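Local coordinates for protein B-agarase (Saccharophagus degradans, PDB 4BQ2) that hydrolyses beta-1,4 linkages of agarose from the chain ends, as an exo-acting beta-agarase of glycoside hydrolase family 50, at residues 207-212 with 216-221; 406-411 with 426-431; 508-513 with 519-524; 624-629 with 638-643. One frame throughout, in Å; residues are numbered along the deposited sequence.

Contact 1 (207-212 with 216-221); sequences FGQNAK and KGKIHS
In the long loop that leads from strand 180-191 to helix 222-235, the chain doubles back so that the amide of Gln-209 lies against the backbone of Ile-219 and meets its N-H and C=O with a two-bond side-chain-to-backbone pair. Gln-209 OE1 accepts from Ile-219 N at 2.9 Å on a lone pair, while Gln-209 NE2 donates a hydrogen bond to Ile-219 O at 2.8 Å. Both bonds are nearly straight, and together they fix the rotation of the amide. Gln-209 spans the gap because its chain runs extended beyond CG (chi2 171°). Alongside it lies the equally extended Lys-218, whose CG packs against Gln-209 NE2 and whose ammonium NZ reaches Asn-210 O at 2.8 Å; Val-213 O is a second acceptor for that charge. Asn-210 itself makes an Asx turn, its OD1 receiving Lys-212 N at 3.0 Å, and its ND2 is held by Gly-661 O. Ser-221, the N-cap of helix 222-235, uses OG to hold Glu-224 N. Beside the paired amide, Ile-219 CG2 makes a CH-pi contact over the centre of the Phe-207 ring, 4.3 Å from its centroid.

Contact 2 (406-411 with 426-431); sequences RMLNWG and NNRIPF
Arg-428 brings its flat guanidinium up to Leu-408 obliquely, NH2 lying 3.8 Å from Leu-408 CD1, with the two side chains crossing at about a right angle. A bend at chi3 (67°) turns the group back toward helix 394-410, where NH2 forms a salt bridge with Asp-405. The other flat group here, the amide of Asn-426, works along its edges: ND2 gives to Ile-429 O at 3.1 Å close to the amide plane. OD1 accepts twice, from Ile-429 N on a lone pair and from Arg-428 N above the carbonyl plane, an Asx turn continued into an Asx motif. Farther along the helix, Arg-406 CB lies over one face of the Trp-410 ring. The apolar part of the contact belongs to Ile-429, whose CG1 stands anti to its backbone N (chi1 -170°) and carries CD1 to within 3.6 Å of Met-407 CB. The side chains of Leu-408 and Ile-429 run past each other in opposite directions, Leu-408 CD2 4.1 Å from Ile-429 CB. The last turn of the helix is thereby joined to the approach to strand 431-435. The two segments themselves meet by van der Waals packing, and the polar tie from Asp-405, one residue earlier, probably balances the arginine's charge beside the leucine methyl.

Contact 3 (508-513 with 519-524); sequences IHTLGR and PTRQAF
Arg-521 reaches from helix 519-532 across to the last turn of helix 505-511 and grips its carbonyls. Its guanidinium meets Leu-511 O side-on with two nitrogens, NH2 at 3.0 Å and NE at 3.3 Å, and the oxygen lies close to the guanidinium plane. The NH2 bond is the straighter of the two, 157° at the hydrogen; NE comes in well above the carbonyl plane. Thr-510 O also sits at the guanidinium edge and takes a weak bond from NE. Arg-513 O lies over one face, 2.8 Å from Arg-521 NE but poorly angled for a hydrogen bond, and Leu-511 CD2 lies over the opposite face, toward its rim. The group gets there because Arg-521 CG is anti to its backbone N (chi1 -179°) and the chain then bends at chi2. Thr-510 packs between the helices: CG2 is 3.8 Å from Arg-521 CB and 4.1 Å from Thr-520 CG2, and CB approaches Phe-524 CE2 obliquely at 3.7 Å. In the next shell, Thr-510 OG1 is tied back to Ile-506 O and Thr-520 OG1 to Asp-456, which helps to orient both threonines. Phe-552 adds to the arginine's surroundings, its carbonyl accepting from NH2 and its ring making a cation-pi contact. This is a helix-loop-helix turn in which one arginine supplies the hydrogen bonds across the two segments: a positive group near the end of a helix, where the helix dipole would probably stabilise the charge, and whose N-H groups probably serve carbonyls as the helix runs out.

Contact 4 (624-629 with 638-643); sequences VSYNSY and WAFLAE
Tyr-626, on strand 624-627, projects toward segment 638-643, and its contacts can be followed outward from the backbone. CB lies 3.8 Å from Trp-638 CH2. CG is the ring atom nearest the indole, 3.7 Å from that same CH2, and Trp-638 CZ3 stands over the centre of the phenol ring. The pair is T-shaped, the edge of Trp-638 directed at the face of Tyr-626, with planes at 77° and centroids 5.0 Å apart. Farther out, CE1 comes to 4.0 Å from Phe-640 CZ, and CE2, across the ring from CE1, is 4.0 Å from Leu-641 CD2. At the tip, OH lies near the plane of the Phe-640 ring, 3.5 Å from CE1 at its edge, and also meets Leu-641 CD2. Trp-638 reaches Ser-628 as well: CZ2 packs against OG and CB, and a water bridges the two residues, accepting from Trp-638 NE1 at 2.7 Å and bonding to Ser-628 OG. Val-614 of helix 611-620 packs on both Tyr-626 and Phe-640, so the aromatic cluster joins the strand to a neighbouring helix. Asn-627 points the other way and bonds to Glu-491. The packing is mostly between aromatic rings, edge to face or oblique, and the water lets the indole N-H of a buried tryptophan be satisfied without a direct protein acceptor; the C-H edge of Phe-640 facing the phenol oxygen is probably mildly attractive.

In the fold
From the N terminus the four contacts follow in series; none nests within or crosses another, and each closes a short stretch of chain. Contact 1 closes a hairpin-like bend in the loop after strand 180-191 of the calcium-bearing N-terminal part, just before helix 222-235. Contact 2 ties the end of helix 394-410 to the chain entering strand 431-435, about 11 Å from contact 1 between nearest atoms. Contact 3 folds helix 505-511 onto helix 519-532, far out and across the chain's centre from contact 1. Contact 4 fastens strand 624-627, which pairs with strand 648-652, to the turn before helix 641-644, its nearest atoms about 20 Å from contact 3.

Contact 1 (207-212 with 216-221)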
loop_
_atom_site.group_PDB
_atom_site.type_symbol
_atom_site.label_atom_id
_atom_site.label_comp_id
_atom_site.label_asym_id
_atom_site.label_seq_id
_atom_site.Cartn_x
_atom_site.Cartn_y
_atom_site.Cartn_z
ATOM N N PHE A 207 24.206 9.468 1.075
ATOM C CA PHE A 207 23.531 8.872 -0.101
ATOM C C PHE A 207 22.088 8.449 0.247
ATOM O O PHE A 207 21.363 7.872 -0.589
ATOM C CB PHE A 207 24.328 7.655 -0.608
ATOM C CG PHE A 207 25.745 7.974 -0.997
ATOM C CD1 PHE A 207 26.018 8.767 -2.125
ATOM C CD2 PHE A 207 26.819 7.506 -0.222
ATOM C CE1 PHE A 207 27.326 9.080 -2.466
ATOM C CE2 PHE A 207 28.137 7.792 -0.581
ATOM C CZ PHE A 207 28.393 8.585 -1.689
ATOM N N GLY A 208 21.660 8.733 1.476
ATOM C CA GLY A 208 20.328 8.295 1.921
ATOM C C GLY A 208 20.235 6.832 2.366
ATOM O O GLY A 208 19.132 6.359 2.652
ATOM N N GLN A 209 21.373 6.131 2.455
ATOM C CA GLN A 209 21.422 4.701 2.876
ATOM C C GLN A 209 21.520 4.523 4.396
ATOM O O GLN A 209 21.923 5.428 5.112
ATOM C CB GLN A 209 22.619 3.982 2.238
ATOM C CG GLN A 209 22.787 4.221 0.751
ATOM C CD GLN A 209 24.101 3.681 0.197
ATOM O OE1 GLN A 209 24.095 2.864 -0.711
ATOM N NE2 GLN A 209 25.234 4.114 0.764
ATOM N N ASN A 210 21.143 3.346 4.865
ATOM C CA ASN A 210 21.286 2.942 6.262
ATOM C C ASN A 210 22.760 3.114 6.635
ATOM O O ASN A 210 23.641 2.434 6.089
ATOM C CB ASN A 210 20.831 1.487 6.385
ATOM C CG ASN A 210 20.843 0.970 7.810
ATOM O OD1 ASN A 210 21.749 1.287 8.592
ATOM N ND2 ASN A 210 19.826 0.151 8.151
ATOM N N ALA A 211 23.035 4.062 7.511
ATOM C CA ALA A 211 24.470 4.361 7.832
ATOM C C ALA A 211 25.133 3.327 8.749
ATOM O O ALA A 211 26.357 3.202 8.759
ATOM C CB ALA A 211 24.613 5.771 8.404
ATOM N N LYS A 212 24.330 2.562 9.484
ATOM C CA LYS A 212 24.836 1.629 10.511
ATOM C C LYS A 212 25.031 0.188 10.056
ATOM O O LYS A 212 25.539 -0.637 10.801
ATOM C CB LYS A 212 23.902 1.652 11.716
ATOM C CG LYS A 212 23.905 2.988 12.448
ATOM C CD LYS A 212 23.046 2.954 13.705
ATOM C CE LYS A 212 22.923 4.337 14.297
ATOM N NZ LYS A 212 21.971 4.482 15.445
ATOM N N LYS A 216 25.290 -6.191 0.859
ATOM C CA LYS A 216 25.636 -6.322 -0.553
ATOM C C LYS A 216 25.011 -5.178 -1.363
ATOM O O LYS A 216 23.845 -4.831 -1.172
ATOM C CB LYS A 216 25.179 -7.673 -1.081
ATOM C CG LYS A 216 25.574 -7.917 -2.525
ATOM C CD LYS A 216 25.283 -9.350 -2.944
ATOM C CE LYS A 216 25.991 -9.666 -4.249
ATOM N NZ LYS A 216 25.674 -11.038 -4.727
ATOM N N GLY A 217 25.805 -4.570 -2.236
ATOM C CA GLY A 217 25.330 -3.490 -3.091
ATOM C C GLY A 217 25.397 -2.099 -2.486
ATOM O O GLY A 217 25.262 -1.116 -3.208
ATOM N N LYS A 218 25.658 -1.991 -1.185
ATOM C CA LYS A 218 25.743 -0.667 -0.564
ATOM C C LYS A 218 26.830 0.181 -1.244
ATOM O O LYS A 218 27.897 -0.345 -1.580
ATOM C CB LYS A 218 26.012 -0.768 0.931
ATOM C CG LYS A 218 25.958 0.572 1.644
ATOM C CD LYS A 218 26.036 0.442 3.149
ATOM C CE LYS A 218 26.089 1.805 3.786
ATOM N NZ LYS A 218 26.245 1.722 5.266
ATOM N N ILE A 219 26.542 1.469 -1.462
ATOM C CA ILE A 219 27.494 2.375 -2.122
ATOM C C ILE A 219 28.363 3.023 -1.025
ATOM O O ILE A 219 27.839 3.591 -0.086
ATOM C CB ILE A 219 26.764 3.428 -3.005
ATOM C CG1 ILE A 219 26.051 2.756 -4.196
ATOM C CG2 ILE A 219 27.671 4.593 -3.429
ATOM C CD1 ILE A 219 26.944 2.094 -5.234
ATOM N N HIS A 220 29.685 2.920 -1.158
ATOM C CA HIS A 220 30.613 3.500 -0.159
ATOM C C HIS A 220 31.372 4.739 -0.652
ATOM O O HIS A 220 32.034 5.424 0.133
ATOM C CB HIS A 220 31.582 2.431 0.341
ATOM C CG HIS A 220 30.914 1.258 0.992
ATOM N ND1 HIS A 220 30.377 1.318 2.263
ATOM C CD2 HIS A 220 30.731 -0.014 0.566
ATOM C CE1 HIS A 220 29.876 0.137 2.583
ATOM N NE2 HIS A 220 30.088 -0.693 1.577
ATOM N N SER A 221 31.254 5.043 -1.948
ATOM C CA SER A 221 31.944 6.183 -2.581
ATOM C C SER A 221 31.223 6.583 -3.863
ATOM O O SER A 221 30.575 5.744 -4.488
ATOM C CB SER A 221 33.387 5.810 -2.951
ATOM O OG SER A 221 33.443 4.603 -3.727
#

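Contact 2 (406-411 with 426-431)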
loop_
_atom_site.group_PDB
_atom_site.type_symbol
_atom_site.label_atom_id
_atom_site.label_comp_id
_atom_site.label_asym_id
_atom_site.label_seq_id
_atom_site.Cartn_x
_atom_site.Cartn_y
_atom_site.Cartn_z
ATOM N N ARG A 406 15.115 1.404 -19.277
ATOM C CA ARG A 406 15.009 0.282 -18.327
ATOM C C ARG A 406 13.696 -0.451 -18.561
ATOM O O ARG A 406 13.688 -1.654 -18.680
ATOM C CB ARG A 406 14.993 0.781 -16.882
ATOM C CG ARG A 406 16.354 1.251 -16.383
ATOM C CD ARG A 406 16.202 2.092 -15.129
ATOM N NE ARG A 406 17.459 2.132 -14.362
ATOM C CZ ARG A 406 17.675 2.907 -13.310
ATOM N NH1 ARG A 406 16.711 3.729 -12.833
ATOM N NH2 ARG A 406 18.869 2.858 -12.732
ATOM N N MET A 407 12.583 0.277 -18.553
ATOM C CA MET A 407 11.257 -0.385 -18.673
ATOM C C MET A 407 11.206 -1.289 -19.897
ATOM O O MET A 407 10.776 -2.450 -19.813
ATOM C CB MET A 407 10.129 0.646 -18.720
ATOM C CG MET A 407 10.014 1.480 -17.441
ATOM S SD MET A 407 9.996 0.507 -15.920
ATOM C CE MET A 407 10.933 1.574 -14.812
ATOM N N LEU A 408 11.660 -0.755 -21.029
ATOM C CA LEU A 408 11.754 -1.530 -22.283
ATOM C C LEU A 408 12.711 -2.722 -22.198
ATOM O O LEU A 408 12.390 -3.833 -22.665
ATOM C CB LEU A 408 12.115 -0.615 -23.472
ATOM C CG LEU A 408 11.081 0.456 -23.789
ATOM C CD1 LEU A 408 11.644 1.371 -24.860
ATOM C CD2 LEU A 408 9.773 -0.196 -24.238
ATOM N N ASN A 409 13.879 -2.528 -21.602
ATOM C CA ASN A 409 14.784 -3.669 -21.409
ATOM C C ASN A 409 14.175 -4.731 -20.499
ATOM O O ASN A 409 14.316 -5.946 -20.730
ATOM C CB ASN A 409 16.166 -3.212 -20.864
ATOM C CG ASN A 409 17.132 -4.387 -20.669
ATOM O OD1 ASN A 409 17.239 -4.943 -19.578
ATOM N ND2 ASN A 409 17.783 -4.812 -21.755
ATOM N N TRP A 410 13.464 -4.269 -19.471
ATOM C CA TRP A 410 12.944 -5.166 -18.439
ATOM C C TRP A 410 11.653 -5.815 -18.897
ATOM O O TRP A 410 11.119 -6.694 -18.217
ATOM C CB TRP A 410 12.685 -4.371 -17.147
ATOM C CG TRP A 410 13.921 -3.749 -16.536
ATOM C CD1 TRP A 410 15.235 -3.992 -16.867
ATOM C CD2 TRP A 410 13.926 -2.826 -15.468
ATOM N NE1 TRP A 410 16.061 -3.241 -16.058
ATOM C CE2 TRP A 410 15.276 -2.512 -15.188
ATOM C CE3 TRP A 410 12.907 -2.219 -14.707
ATOM C CZ2 TRP A 410 15.636 -1.604 -14.198
ATOM C CZ3 TRP A 410 13.268 -1.300 -13.713
ATOM C CH2 TRP A 410 14.628 -1.038 -13.443
ATOM N N GLY A 411 11.158 -5.356 -20.049
ATOM C CA GLY A 411 10.026 -5.995 -20.741
ATOM C C GLY A 411 8.650 -5.486 -20.337
ATOM O O GLY A 411 7.623 -6.042 -20.757
ATOM N N ASN A 426 6.655 10.563 -24.301
ATOM C CA ASN A 426 7.886 9.815 -24.570
ATOM C C ASN A 426 7.785 9.058 -25.879
ATOM O O ASN A 426 8.758 8.900 -26.572
ATOM C CB ASN A 426 8.238 8.900 -23.395
ATOM C CG ASN A 426 7.457 7.612 -23.405
ATOM O OD1 ASN A 426 7.824 6.691 -24.123
ATOM N ND2 ASN A 426 6.378 7.543 -22.627
ATOM N N ASN A 427 6.569 8.636 -26.217
ATOM C CA ASN A 427 6.265 8.014 -27.501
ATOM C C ASN A 427 7.100 6.750 -27.785
ATOM O O ASN A 427 7.390 6.440 -28.926
ATOM C CB ASN A 427 6.348 9.042 -28.643
ATOM C CG ASN A 427 5.290 10.115 -28.523
ATOM O OD1 ASN A 427 4.334 9.982 -27.744
ATOM N ND2 ASN A 427 5.458 11.210 -29.276
ATOM N N ARG A 428 7.451 6.014 -26.732
ATOM C CA ARG A 428 8.221 4.760 -26.891
ATOM C C ARG A 428 7.603 3.646 -26.024
ATOM O O ARG A 428 7.804 2.445 -26.270
ATOM C CB ARG A 428 9.707 4.984 -26.502
ATOM C CG ARG A 428 10.519 5.907 -27.437
ATOM C CD ARG A 428 11.715 6.527 -26.674
ATOM N NE ARG A 428 12.593 5.444 -26.364
ATOM C CZ ARG A 428 13.451 5.312 -25.362
ATOM N NH1 ARG A 428 13.694 6.232 -24.409
ATOM N NH2 ARG A 428 14.086 4.173 -25.359
ATOM N N ILE A 429 6.876 4.048 -24.987
ATOM C CA ILE A 429 6.213 3.087 -24.092
ATOM C C ILE A 429 4.895 3.716 -23.603
ATOM O O ILE A 429 4.846 4.926 -23.312
ATOM C CB ILE A 429 7.121 2.665 -22.889
ATOM C CG1 ILE A 429 6.478 1.476 -22.138
ATOM C CG2 ILE A 429 7.397 3.864 -21.955
ATOM C CD1 ILE A 429 7.367 0.925 -21.012
ATOM N N PRO A 430 3.800 2.927 -23.590
ATOM C CA PRO A 430 2.525 3.485 -23.148
ATOM C C PRO A 430 2.550 3.851 -21.680
ATOM O O PRO A 430 3.431 3.394 -20.932
ATOM C CB PRO A 430 1.537 2.313 -23.354
ATOM C CG PRO A 430 2.191 1.449 -24.371
ATOM C CD PRO A 430 3.655 1.528 -24.023
ATOM N N PHE A 431 1.575 4.638 -21.245
ATOM C CA PHE A 431 1.512 5.048 -19.829
ATOM C C PHE A 431 0.067 5.096 -19.350
ATOM O O PHE A 431 -0.861 5.183 -20.157
ATOM C CB PHE A 431 2.123 6.449 -19.640
ATOM C CG PHE A 431 1.401 7.530 -20.403
ATOM C CD1 PHE A 431 1.662 7.740 -21.770
ATOM C CD2 PHE A 431 0.456 8.335 -19.757
ATOM C CE1 PHE A 431 0.983 8.748 -22.478
ATOM C CE2 PHE A 431 -0.214 9.327 -20.446
ATOM C CZ PHE A 431 0.062 9.552 -21.799
#

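Contact 3 (508-513 with 519-524)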
loop_
_atom_site.group_PDB
_atom_site.type_symbol
_atom_site.label_atom_id
_atom_site.label_comp_id
_atom_site.label_asym_id
_atom_site.label_seq_id
_atom_site.Cartn_x
_atom_site.Cartn_y
_atom_site.Cartn_z
ATOM N N ILE A 508 -24.624 4.298 7.629
ATOM C CA ILE A 508 -24.881 4.484 9.053
ATOM C C ILE A 508 -24.579 5.924 9.453
ATOM O O ILE A 508 -25.431 6.608 10.024
ATOM C CB ILE A 508 -24.086 3.443 9.876
ATOM C CG1 ILE A 508 -24.703 2.057 9.655
ATOM C CG2 ILE A 508 -23.946 3.827 11.349
ATOM C CD1 ILE A 508 -23.951 0.929 10.332
ATOM N N HIS A 509 -23.374 6.403 9.139
ATOM C CA HIS A 509 -23.005 7.781 9.482
ATOM C C HIS A 509 -23.916 8.836 8.827
ATOM O O HIS A 509 -24.279 9.840 9.452
ATOM C CB HIS A 509 -21.545 8.055 9.102
ATOM C CG HIS A 509 -21.014 9.369 9.614
ATOM N ND1 HIS A 509 -21.260 10.574 8.983
ATOM C CD2 HIS A 509 -20.222 9.655 10.680
ATOM C CE1 HIS A 509 -20.670 11.548 9.654
ATOM N NE2 HIS A 509 -20.034 11.018 10.687
ATOM N N THR A 510 -24.265 8.627 7.560
ATOM C CA THR A 510 -25.071 9.622 6.858
ATOM C C THR A 510 -26.517 9.645 7.350
ATOM O O THR A 510 -27.121 10.731 7.467
ATOM C CB THR A 510 -25.017 9.395 5.347
ATOM O OG1 THR A 510 -23.636 9.297 4.963
ATOM C CG2 THR A 510 -25.672 10.570 4.604
ATOM N N LEU A 511 -27.059 8.463 7.638
ATOM C CA LEU A 511 -28.425 8.364 8.175
ATOM C C LEU A 511 -28.509 9.081 9.517
ATOM O O LEU A 511 -29.559 9.618 9.871
ATOM C CB LEU A 511 -28.871 6.910 8.314
ATOM C CG LEU A 511 -29.309 6.265 6.999
ATOM C CD1 LEU A 511 -29.514 4.771 7.191
ATOM C CD2 LEU A 511 -30.561 6.936 6.437
ATOM N N GLY A 512 -27.388 9.103 10.239
ATOM C CA GLY A 512 -27.260 9.832 11.502
ATOM C C GLY A 512 -27.346 11.343 11.371
ATOM O O GLY A 512 -27.583 12.037 12.361
ATOM N N ARG A 513 -27.193 11.860 10.151
ATOM C CA ARG A 513 -27.196 13.306 9.904
ATOM C C ARG A 513 -28.551 13.824 9.384
ATOM O O ARG A 513 -29.319 13.081 8.760
ATOM C CB ARG A 513 -26.084 13.686 8.889
ATOM C CG ARG A 513 -24.680 13.299 9.320
ATOM C CD ARG A 513 -23.674 13.450 8.167
ATOM N NE ARG A 513 -23.423 14.846 7.753
ATOM C CZ ARG A 513 -22.663 15.197 6.712
ATOM N NH1 ARG A 513 -22.067 14.260 5.968
ATOM N NH2 ARG A 513 -22.465 16.492 6.419
ATOM N N PRO A 519 -26.615 16.838 0.641
ATOM C CA PRO A 519 -27.202 16.258 -0.568
ATOM C C PRO A 519 -27.302 14.730 -0.557
ATOM O O PRO A 519 -28.329 14.196 -0.981
ATOM C CB PRO A 519 -26.248 16.737 -1.660
ATOM C CG PRO A 519 -25.886 18.114 -1.181
ATOM C CD PRO A 519 -25.718 17.969 0.313
ATOM N N THR A 520 -26.270 14.034 -0.079
ATOM C CA THR A 520 -26.295 12.554 -0.064
ATOM C C THR A 520 -27.390 12.067 0.914
ATOM O O THR A 520 -28.066 11.068 0.668
ATOM C CB THR A 520 -24.886 11.956 0.280
ATOM O OG1 THR A 520 -23.970 12.148 -0.825
ATOM C CG2 THR A 520 -24.973 10.492 0.566
ATOM N N ARG A 521 -27.564 12.783 2.012
ATOM C CA ARG A 521 -28.638 12.433 2.984
ATOM C C ARG A 521 -30.018 12.677 2.356
ATOM O O ARG A 521 -30.939 11.855 2.519
ATOM C CB ARG A 521 -28.476 13.185 4.306
ATOM C CG ARG A 521 -29.534 12.873 5.397
ATOM C CD ARG A 521 -29.679 11.390 5.671
ATOM N NE ARG A 521 -30.264 11.072 6.995
ATOM C CZ ARG A 521 -31.556 11.158 7.315
ATOM N NH1 ARG A 521 -32.438 11.639 6.460
ATOM N NH2 ARG A 521 -31.961 10.803 8.523
ATOM N N GLN A 522 -30.147 13.761 1.593
ATOM C CA GLN A 522 -31.395 13.999 0.848
ATOM C C GLN A 522 -31.667 12.855 -0.123
ATOM O O GLN A 522 -32.816 12.375 -0.242
ATOM C CB GLN A 522 -31.367 15.336 0.104
ATOM C CG GLN A 522 -31.284 16.546 1.035
ATOM C CD GLN A 522 -30.719 17.781 0.364
ATOM O OE1 GLN A 522 -30.739 17.895 -0.855
ATOM N NE2 GLN A 522 -30.211 18.715 1.155
ATOM N N ALA A 523 -30.626 12.414 -0.831
ATOM C CA ALA A 523 -30.802 11.290 -1.753
ATOM C C ALA A 523 -31.229 10.039 -0.972
ATOM O O ALA A 523 -32.133 9.330 -1.410
ATOM C CB ALA A 523 -29.504 11.011 -2.511
ATOM N N PHE A 524 -30.589 9.770 0.169
ATOM C CA PHE A 524 -30.902 8.537 0.934
ATOM C C PHE A 524 -32.341 8.587 1.444
ATOM O O PHE A 524 -33.063 7.588 1.371
ATOM C CB PHE A 524 -29.982 8.316 2.145
ATOM C CG PHE A 524 -28.582 7.904 1.810
ATOM C CD1 PHE A 524 -28.206 7.609 0.515
ATOM C CD2 PHE A 524 -27.628 7.743 2.836
ATOM C CE1 PHE A 524 -26.905 7.203 0.232
ATOM C CE2 PHE A 524 -26.330 7.327 2.561
ATOM C CZ PHE A 524 -25.969 7.067 1.242
#

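Contact 4 (624-629 with 638-643)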
loop_
_atom_site.group_PDB
_atom_site.type_symbol
_atom_site.label_atom_id
_atom_site.label_comp_id
_atom_site.label_asym_id
_atom_site.label_seq_id
_atom_site.Cartn_x
_atom_site.Cartn_y
_atom_site.Cartn_z
ATOM N N VAL A 624 -12.184 -2.476 -14.036
ATOM C CA VAL A 624 -12.270 -2.309 -12.583
ATOM C C VAL A 624 -10.889 -2.521 -11.952
ATOM O O VAL A 624 -10.234 -3.560 -12.200
ATOM C CB VAL A 624 -13.293 -3.294 -11.955
ATOM C CG1 VAL A 624 -13.428 -3.009 -10.466
ATOM C CG2 VAL A 624 -14.671 -3.129 -12.620
ATOM N N SER A 625 -10.425 -1.565 -11.140
ATOM C CA SER A 625 -9.059 -1.680 -10.550
ATOM C C SER A 625 -9.097 -2.027 -9.079
ATOM O O SER A 625 -9.943 -1.503 -8.323
ATOM C CB SER A 625 -8.263 -0.382 -10.719
ATOM O OG SER A 625 -9.088 0.711 -10.414
ATOM N N TYR A 626 -8.172 -2.894 -8.689
ATOM C CA TYR A 626 -8.010 -3.339 -7.300
ATOM C C TYR A 626 -6.519 -3.243 -6.954
ATOM O O TYR A 626 -5.659 -3.587 -7.776
ATOM C CB TYR A 626 -8.413 -4.810 -7.137
ATOM C CG TYR A 626 -9.798 -5.189 -7.683
ATOM C CD1 TYR A 626 -10.944 -5.065 -6.884
ATOM C CD2 TYR A 626 -9.952 -5.646 -8.997
ATOM C CE1 TYR A 626 -12.219 -5.409 -7.371
ATOM C CE2 TYR A 626 -11.218 -5.996 -9.502
ATOM C CZ TYR A 626 -12.341 -5.867 -8.686
ATOM O OH TYR A 626 -13.588 -6.205 -9.177
ATOM N N ASN A 627 -6.225 -2.817 -5.733
ATOM C CA ASN A 627 -4.853 -2.894 -5.172
ATOM C C ASN A 627 -4.878 -4.114 -4.235
ATOM O O ASN A 627 -5.718 -4.161 -3.352
ATOM C CB ASN A 627 -4.560 -1.633 -4.339
ATOM C CG ASN A 627 -4.473 -0.389 -5.193
ATOM O OD1 ASN A 627 -4.410 -0.490 -6.418
ATOM N ND2 ASN A 627 -4.506 0.782 -4.566
ATOM N N SER A 628 -3.983 -5.079 -4.423
ATOM C CA SER A 628 -4.049 -6.310 -3.641
ATOM C C SER A 628 -2.652 -6.727 -3.201
ATOM O O SER A 628 -1.872 -7.337 -3.970
ATOM C CB SER A 628 -4.771 -7.446 -4.412
ATOM O OG SER A 628 -4.957 -8.609 -3.576
ATOM N N TYR A 629 -2.321 -6.356 -1.969
ATOM C CA TYR A 629 -1.032 -6.691 -1.418
ATOM C C TYR A 629 -1.129 -8.029 -0.695
ATOM O O TYR A 629 -1.357 -8.085 0.507
ATOM C CB TYR A 629 -0.596 -5.590 -0.464
ATOM C CG TYR A 629 -0.273 -4.253 -1.142
ATOM C CD1 TYR A 629 0.977 -4.036 -1.716
ATOM C CD2 TYR A 629 -1.173 -3.208 -1.116
ATOM C CE1 TYR A 629 1.294 -2.815 -2.304
ATOM C CE2 TYR A 629 -0.872 -1.981 -1.716
ATOM C CZ TYR A 629 0.378 -1.793 -2.289
ATOM O OH TYR A 629 0.712 -0.558 -2.859
ATOM N N TRP A 638 -11.256 -14.344 -5.148
ATOM C CA TRP A 638 -11.519 -13.674 -6.432
ATOM C C TRP A 638 -12.659 -14.287 -7.255
ATOM O O TRP A 638 -12.891 -13.874 -8.381
ATOM C CB TRP A 638 -10.216 -13.486 -7.256
ATOM C CG TRP A 638 -9.257 -12.545 -6.515
ATOM C CD1 TRP A 638 -8.193 -12.896 -5.735
ATOM C CD2 TRP A 638 -9.351 -11.114 -6.457
ATOM N NE1 TRP A 638 -7.593 -11.747 -5.200
ATOM C CE2 TRP A 638 -8.293 -10.646 -5.635
ATOM C CE3 TRP A 638 -10.203 -10.176 -7.054
ATOM C CZ2 TRP A 638 -8.079 -9.273 -5.390
ATOM C CZ3 TRP A 638 -10.005 -8.804 -6.793
ATOM C CH2 TRP A 638 -8.945 -8.367 -5.968
ATOM N N ALA A 639 -13.401 -15.226 -6.664
ATOM C CA ALA A 639 -14.436 -15.975 -7.387
ATOM C C ALA A 639 -15.570 -15.071 -7.889
ATOM O O ALA A 639 -16.178 -15.356 -8.927
ATOM C CB ALA A 639 -14.988 -17.084 -6.487
ATOM N N PHE A 640 -15.833 -13.994 -7.157
ATOM C CA PHE A 640 -16.844 -13.002 -7.520
ATOM C C PHE A 640 -16.648 -12.377 -8.907
ATOM O O PHE A 640 -17.608 -11.933 -9.526
ATOM C CB PHE A 640 -16.936 -11.903 -6.452
ATOM C CG PHE A 640 -15.774 -10.904 -6.480
ATOM C CD1 PHE A 640 -15.837 -9.749 -7.275
ATOM C CD2 PHE A 640 -14.610 -11.134 -5.729
ATOM C CE1 PHE A 640 -14.791 -8.845 -7.290
ATOM C CE2 PHE A 640 -13.548 -10.236 -5.763
ATOM C CZ PHE A 640 -13.638 -9.094 -6.548
ATOM N N LEU A 641 -15.409 -12.345 -9.388
ATOM C CA LEU A 641 -15.079 -11.712 -10.679
ATOM C C LEU A 641 -15.862 -12.323 -11.831
ATOM O O LEU A 641 -16.156 -11.628 -12.789
ATOM C CB LEU A 641 -13.585 -11.866 -11.012
ATOM C CG LEU A 641 -12.648 -11.099 -10.045
ATOM C CD1 LEU A 641 -11.221 -11.494 -10.392
ATOM C CD2 LEU A 641 -12.843 -9.594 -10.170
ATOM N N ALA A 642 -16.140 -13.625 -11.735
ATOM C CA ALA A 642 -16.822 -14.367 -12.824
ATOM C C ALA A 642 -18.218 -13.852 -13.088
ATOM O O ALA A 642 -18.609 -13.718 -14.244
ATOM C CB ALA A 642 -16.864 -15.874 -12.540
ATOM N N GLU A 643 -18.968 -13.560 -12.031
ATOM C CA GLU A 643 -20.309 -13.018 -12.204
ATOM C C GLU A 643 -20.278 -11.604 -12.806
ATOM O O GLU A 643 -21.177 -11.244 -13.576
ATOM C CB GLU A 643 -21.101 -13.020 -10.882
ATOM C CG GLU A 643 -22.525 -12.459 -11.012
ATOM C CD GLU A 643 -22.867 -11.434 -9.924
ATOM O OE1 GLU A 643 -22.271 -10.308 -9.901
ATOM O OE2 GLU A 643 -23.746 -11.752 -9.072
HETATM O O HOH W 1 -5.440 -11.226 -3.612
#